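Local coordinates for DUF1780 domain-containing protein (Pseudomonas aeruginosa, PDB 1Y0K) that is of unknown function but belongs to a putative endonuclease family of the PD-(D/E)XK nuclease clan, at residues A[19-24]-A[69-74]; A[56-61]-A[137-142]. One frame throughout, in Å; residues are numbered along the deposited sequence.

Contact 1: residues A[19-24]-A[69-74]; sequences DFLSNA and VFFVLD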
ATOM      1  N   ASP A  19      10.283   6.714  11.242  1.00 24.87           N
ATOM      2  CA  ASP A  19      10.923   7.987  11.578  1.00 26.44           C
ATOM      3  C   ASP A  19      10.675   9.022  10.486  1.00 26.48           C
ATOM      4  O   ASP A  19      10.339  10.167  10.781  1.00 26.81           O
ATOM      5  CB  ASP A  19      12.414   7.791  11.856  1.00 26.83           C
ATOM      6  CG  ASP A  19      12.667   7.046  13.159  1.00 29.98           C
ATOM      7  OD1 ASP A  19      11.743   6.977  14.001  1.00 33.91           O
ATOM      8  OD2 ASP A  19      13.791   6.528  13.351  1.00 33.99           O
ATOM      9  N   PHE A  20      10.790   8.604   9.230  1.00 26.85           N
ATOM     10  CA  PHE A  20      10.466   9.488   8.106  1.00 26.99           C
ATOM     11  C   PHE A  20       8.996   9.928   8.080  1.00 26.90           C
ATOM     12  O   PHE A  20       8.699  11.123   7.929  1.00 26.54           O
ATOM     13  CB  PHE A  20      10.839   8.860   6.757  1.00 27.43           C
ATOM     14  CG  PHE A  20      10.225   9.577   5.582  1.00 28.73           C
ATOM     15  CD1 PHE A  20      10.763  10.781   5.127  1.00 29.76           C
ATOM     16  CD2 PHE A  20       9.075   9.083   4.972  1.00 29.40           C
ATOM     17  CE1 PHE A  20      10.181  11.464   4.062  1.00 30.23           C
ATOM     18  CE2 PHE A  20       8.485   9.764   3.910  1.00 29.67           C
ATOM     19  CZ  PHE A  20       9.044  10.950   3.450  1.00 29.75           C
ATOM     20  N   LEU A  21       8.079   8.972   8.213  1.00 26.55           N
ATOM     21  CA  LEU A  21       6.647   9.267   8.100  1.00 27.53           C
ATOM     22  C   LEU A  21       6.162  10.198   9.205  1.00 28.30           C
ATOM     23  O   LEU A  21       5.357  11.099   8.960  1.00 28.36           O
ATOM     24  CB  LEU A  21       5.806   7.988   8.108  1.00 26.94           C
ATOM     25  CG  LEU A  21       5.993   6.969   6.981  1.00 26.48           C
ATOM     26  CD1 LEU A  21       5.168   5.728   7.277  1.00 26.45           C
ATOM     27  CD2 LEU A  21       5.646   7.557   5.602  1.00 25.92           C
ATOM     28  N   SER A  22       6.670   9.984  10.416  1.00 29.53           N
ATOM     29  CA  SER A  22       6.222  10.751  11.576  1.00 30.68           C
ATOM     30  C   SER A  22       6.628  12.224  11.464  1.00 31.09           C
ATOM     31  O   SER A  22       6.034  13.082  12.117  1.00 31.71           O
ATOM     32  CB  SER A  22       6.758  10.128  12.870  1.00 30.85           C
ATOM     33  OG  SER A  22       8.167  10.267  12.940  1.00 32.83           O
ATOM     34  N   ASN A  23       7.612  12.516  10.618  1.00 31.08           N
ATOM     35  CA  ASN A  23       8.108  13.886  10.457  1.00 31.52           C
ATOM     36  C   ASN A  23       7.756  14.548   9.120  1.00 31.09           C
ATOM     37  O   ASN A  23       7.990  15.744   8.934  1.00 31.43           O
ATOM     38  CB  ASN A  23       9.623  13.931  10.690  1.00 31.95           C
ATOM     39  CG  ASN A  23      10.008  13.570  12.120  1.00 33.74           C
ATOM     40  OD1 ASN A  23      10.909  12.760  12.343  1.00 36.70           O
ATOM     41  ND2 ASN A  23       9.322  14.164  13.093  1.00 34.37           N
ATOM     42  N   ALA A  24       7.197  13.770   8.196  1.00 30.11           N
ATOM     43  CA  ALA A  24       6.860  14.267   6.860  1.00 29.38           C
ATOM     44  C   ALA A  24       5.555  15.059   6.877  1.00 28.79           C
ATOM     45  O   ALA A  24       4.712  14.852   7.749  1.00 28.85           O
ATOM     46  CB  ALA A  24       6.761  13.111   5.878  1.00 29.13           C
ATOM     47  N   VAL A  69      -4.601   7.068  -0.274  1.00 11.87           N
ATOM     48  CA  VAL A  69      -3.450   6.515   0.450  1.00 12.91           C
ATOM     49  C   VAL A  69      -3.742   6.392   1.941  1.00 13.48           C
ATOM     50  O   VAL A  69      -4.221   7.343   2.574  1.00 14.09           O
ATOM     51  CB  VAL A  69      -2.202   7.395   0.215  1.00 12.51           C
ATOM     52  CG1 VAL A  69      -1.018   6.923   1.067  1.00 14.61           C
ATOM     53  CG2 VAL A  69      -1.847   7.384  -1.281  1.00 13.53           C
ATOM     54  N   PHE A  70      -3.473   5.219   2.507  1.00 13.14           N
ATOM     55  CA  PHE A  70      -3.613   5.067   3.954  1.00 13.34           C
ATOM     56  C   PHE A  70      -2.464   4.262   4.546  1.00 14.20           C
ATOM     57  O   PHE A  70      -1.756   3.562   3.827  1.00 13.49           O
ATOM     58  CB  PHE A  70      -4.987   4.501   4.330  1.00 13.66           C
ATOM     59  CG  PHE A  70      -5.223   3.079   3.891  1.00 12.44           C
ATOM     60  CD1 PHE A  70      -5.192   2.040   4.825  1.00 13.91           C
ATOM     61  CD2 PHE A  70      -5.518   2.780   2.555  1.00 14.16           C
ATOM     62  CE1 PHE A  70      -5.449   0.714   4.437  1.00 13.75           C
ATOM     63  CE2 PHE A  70      -5.760   1.449   2.146  1.00 14.01           C
ATOM     64  CZ  PHE A  70      -5.720   0.418   3.087  1.00 15.25           C
ATOM     65  N   PHE A  71      -2.273   4.400   5.857  1.00 14.08           N
ATOM     66  CA  PHE A  71      -1.130   3.808   6.546  1.00 15.06           C
ATOM     67  C   PHE A  71      -1.573   2.736   7.515  1.00 15.68           C
ATOM     68  O   PHE A  71      -2.524   2.933   8.295  1.00 15.67           O
ATOM     69  CB  PHE A  71      -0.310   4.892   7.247  1.00 15.63           C
ATOM     70  CG  PHE A  71       0.264   5.900   6.295  1.00 15.85           C
ATOM     71  CD1 PHE A  71      -0.510   6.975   5.843  1.00 17.58           C
ATOM     72  CD2 PHE A  71       1.571   5.768   5.831  1.00 17.23           C
ATOM     73  CE1 PHE A  71       0.013   7.900   4.926  1.00 16.47           C
ATOM     74  CE2 PHE A  71       2.104   6.690   4.926  1.00 16.54           C
ATOM     75  CZ  PHE A  71       1.315   7.757   4.480  1.00 15.88           C
ATOM     76  N   VAL A  72      -0.898   1.593   7.426  1.00 15.46           N
ATOM     77  CA  VAL A  72      -1.154   0.425   8.269  1.00 16.95           C
ATOM     78  C   VAL A  72       0.115   0.194   9.079  1.00 17.69           C
ATOM     79  O   VAL A  72       1.077  -0.402   8.596  1.00 16.69           O
ATOM     80  CB  VAL A  72      -1.514  -0.819   7.423  1.00 16.72           C
ATOM     81  CG1 VAL A  72      -1.813  -2.034   8.326  1.00 17.17           C
ATOM     82  CG2 VAL A  72      -2.717  -0.524   6.519  1.00 18.20           C
ATOM     83  N   LEU A  73       0.112   0.716  10.301  1.00 19.48           N
ATOM     84  CA  LEU A  73       1.282   0.661  11.174  1.00 21.34           C
ATOM     85  C   LEU A  73       0.952  -0.085  12.467  1.00 23.41           C
ATOM     86  O   LEU A  73      -0.176  -0.547  12.655  1.00 24.28           O
ATOM     87  CB  LEU A  73       1.790   2.083  11.473  1.00 20.98           C
ATOM     88  CG  LEU A  73       1.952   3.042  10.288  1.00 20.55           C
ATOM     89  CD1 LEU A  73       2.235   4.466  10.768  1.00 22.01           C
ATOM     90  CD2 LEU A  73       3.058   2.563   9.373  1.00 21.00           C
ATOM     91  N   ASP A  74       1.941  -0.226  13.341  1.00 25.30           N
ATOM     92  CA  ASP A  74       1.708  -0.838  14.650  1.00 27.48           C
ATOM     93  C   ASP A  74       2.388  -0.079  15.789  1.00 29.69           C
ATOM     94  O   ASP A  74       2.351  -0.524  16.945  1.00 30.43           O
ATOM     95  CB  ASP A  74       2.085  -2.336  14.655  1.00 27.46           C
ATOM     96  CG  ASP A  74       3.575  -2.600  14.408  1.00 25.82           C
ATOM     97  OD1 ASP A  74       4.389  -1.663  14.266  1.00 23.95           O
ATOM     98  OD2 ASP A  74       3.937  -3.793  14.364  1.00 26.28           O
TER
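Leu21, in the last turns of helix 3-23, puts both of its methyls against the ring of Phe71 on strand 65-73. The meeting is wholly apolar. CD2 of Leu21 lies 3.7 Å from CE2 of Phe71, and Leu21 CD1 stands 3.9 Å from Phe71 CD2, so the two methyls lie along the CD2-CE2 bond of the ring. Their approach to the ring plane is oblique, and the two side chains cross at a slant. Both leave their backbones with CG opposite the carbonyl carbon (chi1 -62° in each), and together they span the 9.6 Å between Leu21 CA and Phe71 CA. In Leu21 a chi2 of 174° sets CD1 anti to CA and swings CD2 out to the side, where it reaches CE2 of Phe71. Two residues along the strand, and therefore on the same face, Leu73 adds a looser contact at an exposed margin, its CD2 being 4.3 Å from Leu21 CD1. Helix 26-40 closes in on the same cluster: Trp32 touches Leu21, while Arg29 and Val33 touch Phe71, and Arg29 NH1 is hydrogen-bonded to Leu21 O. Phe144 of the neighbouring parallel strand 140-146 meets both Leu21 and Phe71. Phe70, which alternates with Phe71 along the strand, packs instead on helix 119-132, so this part of the sheet has helices on both faces.

Contact 2: residues A[56-61]-A[137-142]; sequences QPPDVL and GELDLL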
ATOM      1  N   GLN A  56     -11.022  15.609  -1.640  1.00 25.59           N
ATOM      2  CA  GLN A  56     -10.645  14.279  -1.165  1.00 24.94           C
ATOM      3  C   GLN A  56     -11.924  13.504  -0.834  1.00 23.79           C
ATOM      4  O   GLN A  56     -12.887  14.078  -0.296  1.00 24.30           O
ATOM      5  CB  GLN A  56      -9.728  14.367   0.062  1.00 25.09           C
ATOM      6  CG  GLN A  56      -8.347  14.941  -0.210  1.00 28.43           C
ATOM      7  CD  GLN A  56      -7.675  15.475   1.048  1.00 32.52           C
ATOM      8  OE1 GLN A  56      -7.603  14.792   2.072  1.00 36.17           O
ATOM      9  NE2 GLN A  56      -7.170  16.698   0.974  1.00 35.12           N
ATOM     10  N   PRO A  57     -11.964  12.206  -1.168  1.00 22.29           N
ATOM     11  CA  PRO A  57     -10.922  11.392  -1.802  1.00 20.87           C
ATOM     12  C   PRO A  57     -10.893  11.623  -3.317  1.00 19.86           C
ATOM     13  O   PRO A  57     -11.872  12.136  -3.871  1.00 20.74           O
ATOM     14  CB  PRO A  57     -11.378   9.966  -1.498  1.00 20.60           C
ATOM     15  CG  PRO A  57     -12.885  10.065  -1.441  1.00 21.08           C
ATOM     16  CD  PRO A  57     -13.192  11.429  -0.906  1.00 22.01           C
ATOM     17  N   PRO A  58      -9.805  11.226  -3.991  1.00 18.73           N
ATOM     18  CA  PRO A  58      -8.613  10.570  -3.438  1.00 17.76           C
ATOM     19  C   PRO A  58      -7.579  11.568  -2.904  1.00 17.31           C
ATOM     20  O   PRO A  58      -7.920  12.724  -2.628  1.00 17.13           O
ATOM     21  CB  PRO A  58      -8.061   9.819  -4.650  1.00 17.84           C
ATOM     22  CG  PRO A  58      -8.385  10.743  -5.810  1.00 18.40           C
ATOM     23  CD  PRO A  58      -9.699  11.402  -5.454  1.00 18.62           C
ATOM     24  N   ASP A  59      -6.329  11.122  -2.768  1.00 16.14           N
ATOM     25  CA  ASP A  59      -5.242  11.964  -2.251  1.00 15.71           C
ATOM     26  C   ASP A  59      -4.289  12.428  -3.335  1.00 15.50           C
ATOM     27  O   ASP A  59      -3.877  13.595  -3.352  1.00 15.05           O
ATOM     28  CB  ASP A  59      -4.439  11.224  -1.178  1.00 15.88           C
ATOM     29  CG  ASP A  59      -5.281  10.852   0.026  1.00 17.42           C
ATOM     30  OD1 ASP A  59      -5.946  11.747   0.605  1.00 18.08           O
ATOM     31  OD2 ASP A  59      -5.277   9.663   0.402  1.00 15.84           O
ATOM     32  N   VAL A  60      -3.924  11.506  -4.219  1.00 14.65           N
ATOM     33  CA  VAL A  60      -2.909  11.761  -5.228  1.00 14.79           C
ATOM     34  C   VAL A  60      -3.379  11.255  -6.580  1.00 14.71           C
ATOM     35  O   VAL A  60      -3.707  10.071  -6.733  1.00 15.12           O
ATOM     36  CB  VAL A  60      -1.559  11.080  -4.854  1.00 14.09           C
ATOM     37  CG1 VAL A  60      -0.525  11.266  -5.966  1.00 14.97           C
ATOM     38  CG2 VAL A  60      -1.026  11.615  -3.517  1.00 14.55           C
ATOM     39  N   LEU A  61      -3.407  12.156  -7.564  1.00 15.20           N
ATOM     40  CA  LEU A  61      -3.702  11.782  -8.943  1.00 15.42           C
ATOM     41  C   LEU A  61      -2.417  11.463  -9.693  1.00 15.63           C
ATOM     42  O   LEU A  61      -1.432  12.190  -9.587  1.00 15.95           O
ATOM     43  CB  LEU A  61      -4.462  12.902  -9.676  1.00 15.78           C
ATOM     44  CG  LEU A  61      -5.716  13.484  -8.995  1.00 16.01           C
ATOM     45  CD1 LEU A  61      -6.250  14.694  -9.766  1.00 17.44           C
ATOM     46  CD2 LEU A  61      -6.806  12.437  -8.859  1.00 18.24           C
ATOM     47  N   GLY A 137     -15.970   3.259  -6.592  1.00 15.44           N
ATOM     48  CA  GLY A 137     -15.464   2.674  -7.831  1.00 15.63           C
ATOM     49  C   GLY A 137     -14.531   3.528  -8.671  1.00 15.37           C
ATOM     50  O   GLY A 137     -14.053   3.071  -9.715  1.00 15.25           O
ATOM     51  N   GLU A 138     -14.261   4.755  -8.234  1.00 15.45           N
ATOM     52  CA  GLU A 138     -13.300   5.613  -8.932  1.00 16.34           C
ATOM     53  C   GLU A 138     -11.986   5.718  -8.155  1.00 16.02           C
ATOM     54  O   GLU A 138     -11.068   6.438  -8.565  1.00 16.81           O
ATOM     55  CB  GLU A 138     -13.885   7.014  -9.195  1.00 17.48           C
ATOM     56  CG  GLU A 138     -15.004   7.025 -10.256  1.00 21.40           C
ATOM     57  CD  GLU A 138     -14.523   6.662 -11.663  1.00 25.68           C
ATOM     58  OE1 GLU A 138     -13.379   6.998 -12.026  1.00 26.19           O
ATOM     59  OE2 GLU A 138     -15.303   6.039 -12.421  1.00 30.20           O
ATOM     60  N   LEU A 139     -11.902   4.984  -7.046  1.00 14.94           N
ATOM     61  CA  LEU A 139     -10.768   5.109  -6.129  1.00 14.10           C
ATOM     62  C   LEU A 139      -9.834   3.907  -6.197  1.00 13.67           C
ATOM     63  O   LEU A 139     -10.272   2.754  -6.163  1.00 12.86           O
ATOM     64  CB  LEU A 139     -11.261   5.305  -4.684  1.00 14.57           C
ATOM     65  CG  LEU A 139     -12.144   6.532  -4.393  1.00 15.04           C
ATOM     66  CD1 LEU A 139     -12.539   6.579  -2.914  1.00 14.62           C
ATOM     67  CD2 LEU A 139     -11.462   7.840  -4.807  1.00 15.23           C
ATOM     68  N   ASP A 140      -8.546   4.207  -6.289  1.00 12.82           N
ATOM     69  CA  ASP A 140      -7.484   3.203  -6.255  1.00 13.21           C
ATOM     70  C   ASP A 140      -6.810   3.240  -4.891  1.00 13.22           C
ATOM     71  O   ASP A 140      -6.003   4.126  -4.608  1.00 13.63           O
ATOM     72  CB  ASP A 140      -6.480   3.509  -7.359  1.00 13.27           C
ATOM     73  CG  ASP A 140      -7.143   3.583  -8.731  1.00 14.55           C
ATOM     74  OD1 ASP A 140      -7.780   2.586  -9.128  1.00 13.51           O
ATOM     75  OD2 ASP A 140      -7.019   4.628  -9.413  1.00 14.70           O
ATOM     76  N   LEU A 141      -7.171   2.299  -4.029  1.00 12.66           N
ATOM     77  CA  LEU A 141      -6.659   2.309  -2.664  1.00 11.93           C
ATOM     78  C   LEU A 141      -5.213   1.833  -2.640  1.00 11.62           C
ATOM     79  O   LEU A 141      -4.855   0.880  -3.336  1.00 11.37           O
ATOM     80  CB  LEU A 141      -7.530   1.440  -1.748  1.00 12.35           C
ATOM     81  CG  LEU A 141      -8.826   2.086  -1.206  1.00 14.37           C
ATOM     82  CD1 LEU A 141      -8.528   2.862   0.039  1.00 16.25           C
ATOM     83  CD2 LEU A 141      -9.551   2.998  -2.218  1.00 16.64           C
ATOM     84  N   LEU A 142      -4.397   2.510  -1.839  1.00 11.28           N
ATOM     85  CA  LEU A 142      -2.970   2.194  -1.721  1.00 11.17           C
ATOM     86  C   LEU A 142      -2.554   2.259  -0.259  1.00 11.31           C
ATOM     87  O   LEU A 142      -2.520   3.341   0.335  1.00 11.49           O
ATOM     88  CB  LEU A 142      -2.124   3.157  -2.561  1.00 10.82           C
ATOM     89  CG  LEU A 142      -0.606   2.951  -2.536  1.00 11.52           C
ATOM     90  CD1 LEU A 142      -0.232   1.535  -3.019  1.00 12.02           C
ATOM     91  CD2 LEU A 142       0.096   4.024  -3.385  1.00 12.15           C
TER
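Two consecutive prolines, Pro57 and Pro58, receive the forked end of Leu139. CD1 of Leu139 meets Pro57 alone, 3.8 Å from its CG. Leu139 CD2 sits where the two rings join, 3.9 Å from both Pro57 CB and Pro58 CB. The leucine crosses both rings at a slant, its CG opposite the carbonyl carbon (chi1 -60°) and CD1 anti to CA, which extends that methyl to Pro57. Both rings face Leu139, and each proline follows a cis peptide bond. The contact thus joins the loop before strand 60-62 to the residue just before strand 140-146, strands that flank 65-73 in the sheet. In the next shell Tyr129 of helix 119-132 touches Pro57 and Leu139, and Trp169 packs on Leu139. Backbone bonding of Leu139 to Arg170 ties the leucine to the segment leading into strand 171-175. Beyond it, Asp140 is held by a salt bridge to Arg170 and by hydrogen bonds to Gly66 N and Ser171 OG. Just after the prolines, Asp59 and Val60 form a classic beta bulge opposite Phe67. No hydrogen bond joins 56-61 to 137-142, so their direct association rests on van der Waals and hydrophobic contact between rigid rings and a branched side chain.

Contact 1 and contact 2 have centres 18 Å apart and meet through strand 65-73, which lies between strands 60-62 and 140-146 in the mixed sheet. Asp59 OD2 of contact 2 accepts a hydrogen bond from Val69 N of contact 1 at 2.8 Å, and Phe70 N reaches Leu142 O at 3.0 Å as a probable backbone bond between the parallel strands. Phe70 CE2 also packs 3.8 Å from Leu141 CD1. The Pro58-Asp59 pair, with Glu68 close to Asp59, recalls the acidic part of the PD-(D/E)XK motif, although Phe70 stands where the lysine would be. Any such site would lie beside contact 2, at the start of segment 69-74, but its activity remains unproven.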